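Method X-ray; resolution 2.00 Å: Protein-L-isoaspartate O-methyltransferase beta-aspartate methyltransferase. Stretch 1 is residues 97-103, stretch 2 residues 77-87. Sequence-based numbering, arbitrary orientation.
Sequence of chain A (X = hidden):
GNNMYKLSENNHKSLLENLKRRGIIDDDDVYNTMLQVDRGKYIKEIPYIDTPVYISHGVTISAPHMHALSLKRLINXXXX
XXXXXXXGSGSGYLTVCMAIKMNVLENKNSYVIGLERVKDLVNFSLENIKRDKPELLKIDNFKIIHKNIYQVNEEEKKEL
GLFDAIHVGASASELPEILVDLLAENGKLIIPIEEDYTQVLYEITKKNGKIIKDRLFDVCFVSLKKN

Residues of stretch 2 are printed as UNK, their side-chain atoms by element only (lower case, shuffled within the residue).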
# COMPACT_ATOMS: atom_id res chain seq x y z
N CYS A 97 -2.29 -0.87 7.36
CA CYS A 97 -1.00 -1.42 7.76
C CYS A 97 0.02 -0.28 7.91
O CYS A 97 0.73 -0.21 8.91
CB CYS A 97 -0.53 -2.52 6.77
SG CYS A 97 -1.29 -4.17 6.99
N MET A 98 0.08 0.63 6.95
CA MET A 98 0.98 1.78 7.08
C MET A 98 0.66 2.69 8.28
O MET A 98 1.57 3.11 8.99
CB MET A 98 0.99 2.62 5.81
CG MET A 98 1.60 1.98 4.58
SD MET A 98 1.28 3.10 3.19
CE MET A 98 2.26 2.28 1.96
N ALA A 99 -0.63 3.00 8.48
CA ALA A 99 -1.09 3.78 9.64
C ALA A 99 -0.66 3.16 10.97
O ALA A 99 -0.33 3.88 11.93
CB ALA A 99 -2.62 3.93 9.62
N ILE A 100 -0.71 1.83 11.03
CA ILE A 100 -0.36 1.08 12.23
C ILE A 100 1.13 1.12 12.50
O ILE A 100 1.54 1.45 13.61
CB ILE A 100 -0.86 -0.39 12.17
CG1 ILE A 100 -2.34 -0.44 12.49
CG2 ILE A 100 -0.07 -1.30 13.17
CD1 ILE A 100 -2.73 0.34 13.72
N LYS A 101 1.92 0.83 11.48
CA LYS A 101 3.36 0.78 11.62
C LYS A 101 3.95 2.15 11.97
O LYS A 101 4.97 2.26 12.67
CB LYS A 101 3.99 0.28 10.32
CG LYS A 101 5.09 -0.70 10.56
CD LYS A 101 6.40 -0.01 10.62
CE LYS A 101 7.42 -0.80 11.37
NZ LYS A 101 8.67 0.04 11.42
N MET A 102 3.31 3.18 11.46
CA MET A 102 3.79 4.54 11.63
C MET A 102 3.11 5.27 12.81
O MET A 102 3.38 6.43 13.07
CB MET A 102 3.60 5.31 10.32
CG MET A 102 4.52 4.84 9.18
SD MET A 102 3.99 5.41 7.56
CE MET A 102 4.70 7.03 7.58
N ASN A 103 2.17 4.59 13.47
CA ASN A 103 1.49 5.13 14.62
C ASN A 103 0.90 6.50 14.39
O ASN A 103 1.13 7.42 15.18
CB ASN A 103 2.43 5.15 15.84
CG ASN A 103 1.67 5.13 17.18
OD1 ASN A 103 0.43 5.20 17.26
ND2 ASN A 103 2.44 5.04 18.25
N UNK A 77 11.23 2.15 6.11
CA UNK A 77 10.88 3.53 5.78
C UNK A 77 9.49 3.88 6.31
O UNK A 77 9.12 5.05 6.43
c UNK A 77 10.06 2.94 3.41
c UNK A 77 12.47 3.65 3.82
c UNK A 77 11.02 3.83 4.26
N UNK A 78 8.72 2.84 6.66
CA UNK A 78 7.45 3.06 7.34
C UNK A 78 7.74 3.34 8.81
O UNK A 78 7.50 2.50 9.68
c UNK A 78 5.39 0.18 5.64
c UNK A 78 6.05 1.57 5.73
c UNK A 78 5.12 2.67 5.24
c UNK A 78 6.51 1.86 7.17
N UNK A 79 8.28 4.52 9.08
CA UNK A 79 8.68 4.87 10.46
C UNK A 79 7.76 5.92 11.08
O UNK A 79 7.30 6.83 10.40
n UNK A 79 13.44 1.99 10.68
c UNK A 79 11.36 3.29 11.36
c UNK A 79 11.17 4.26 10.17
c UNK A 79 11.96 1.95 10.97
c UNK A 79 10.13 5.35 10.50
N UNK A 80 7.50 5.82 12.39
CA UNK A 80 6.71 6.92 12.95
C UNK A 80 7.45 8.25 12.71
O UNK A 80 8.66 8.32 12.84
c UNK A 80 6.98 5.13 14.54
c UNK A 80 6.66 6.60 14.44
c UNK A 80 7.86 4.79 13.38
N UNK A 81 6.72 9.28 12.31
CA UNK A 81 7.36 10.55 12.06
C UNK A 81 7.50 10.75 10.59
O UNK A 81 7.78 11.84 10.14
N UNK A 82 7.28 9.68 9.82
CA UNK A 82 7.45 9.75 8.37
C UNK A 82 6.15 9.90 7.61
O UNK A 82 5.06 9.90 8.21
c UNK A 82 8.24 8.54 7.87
o UNK A 82 9.64 8.80 7.99
N UNK A 83 6.27 10.03 6.29
CA UNK A 83 5.15 10.23 5.39
C UNK A 83 5.12 9.11 4.34
O UNK A 83 6.11 8.87 3.64
c UNK A 83 3.47 14.84 3.53
c UNK A 83 5.35 14.09 4.96
n UNK A 83 4.22 14.74 2.42
n UNK A 83 2.21 15.23 3.43
c UNK A 83 5.23 11.59 4.71
c UNK A 83 5.44 12.75 5.67
n UNK A 83 3.97 14.53 4.72
N UNK A 84 3.98 8.44 4.25
CA UNK A 84 3.75 7.31 3.32
C UNK A 84 2.52 7.59 2.44
O UNK A 84 1.58 8.27 2.85
c UNK A 84 3.53 6.02 4.10
N UNK A 85 2.55 7.08 1.21
CA UNK A 85 1.40 7.17 0.32
C UNK A 85 1.17 5.79 -0.31
O UNK A 85 2.11 5.11 -0.73
c UNK A 85 2.90 8.28 -1.50
c UNK A 85 0.34 8.35 -1.71
c UNK A 85 1.53 8.33 -0.75
c UNK A 85 0.28 9.64 -2.55
N UNK A 86 -0.09 5.37 -0.30
CA UNK A 86 -0.50 4.09 -0.87
C UNK A 86 -1.27 4.44 -2.11
O UNK A 86 -2.40 4.97 -2.05
o UNK A 86 -1.15 1.41 -1.29
c UNK A 86 -1.38 3.33 0.13
c UNK A 86 -1.77 1.95 -0.36
o UNK A 86 -2.71 1.36 0.23
N UNK A 87 -0.65 4.15 -3.25
CA UNK A 87 -1.24 4.48 -4.53
C UNK A 87 -2.03 3.27 -5.03
O UNK A 87 -1.45 2.25 -5.39
c UNK A 87 -0.83 5.14 -6.96
c UNK A 87 -0.15 4.85 -5.58
c UNK A 87 0.69 6.05 -5.10

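Position 77 carries three carbons, the first bearing the other two. CA-to-CB points away from stretch 1, and the carbons touch nothing there. This beta-branched pattern is valine, V77.

Position 78 has four carbons, forked at the second. A tip carbon lies 3.6 Å from CG of M98, and the same carbon lies 3.8 Å from SD of M102. The fork at the second carbon makes it leucine, L78; the tip is CD2. Its backbone O accepts a hydrogen bond from NZ of K101 at 3.2 Å, though the place of that O is less sure.

Position 79 has four carbons in a row ending in nitrogen. CA-to-CB points away from stretch 1. The last carbon is 3.8 Å from NZ of K101. This is lysine, K79, and that carbon is CE.

Position 80 has three carbons that close a ring onto the backbone N. Its CA makes a CA-H...O contact with O of M102 at 3.4 Å. The ring identifies proline, P80.

Position 81 has no side-chain atoms, so it is glycine, G81. A CB at these backbone angles would be jammed against the carbonyl O of P80.

Position 82 has one carbon and one oxygen. The carbon is 3.9 Å from CE of M102. This is serine, S82; its OG is hydrogen-bonded elsewhere in the structure. N of S82 bonds to O of K79 at 2.9 Å, closing a type II turn.

Position 83 has three carbons, a nitrogen, then a carbon carrying two more nitrogens. The guanidinium marks arginine, R83. It starts the strand, and its CA-to-CB bond points away from stretch 1.

Position 84 has one carbon, pointing toward stretch 1. It lies 3.5 Å from SD of M102 and 3.8 Å from SD of M98. This is alanine, A84.

Position 85 has four carbons, forked at the first, one arm two carbons long. CA-to-CB points away from stretch 1. This is isoleucine, I85; its backbone O is 3.9 Å from CE of M98.

Position 86 has two carbons, the second carrying two oxygens. CB is 4.1 Å from SD of M98. This is aspartate, D86.

Position 87 again has three carbons, one bearing two, out of reach of stretch 1. It is valine, V87.

The helix and strand run nearly antiparallel, at 168°. M98 and M102, one turn apart, pack their side chains against L78 and A84, forming the apolar contact. K101 adds the polar link, and P80 packs near the helix end.

Stretch 2 77-87: VLKPGSRAIDV
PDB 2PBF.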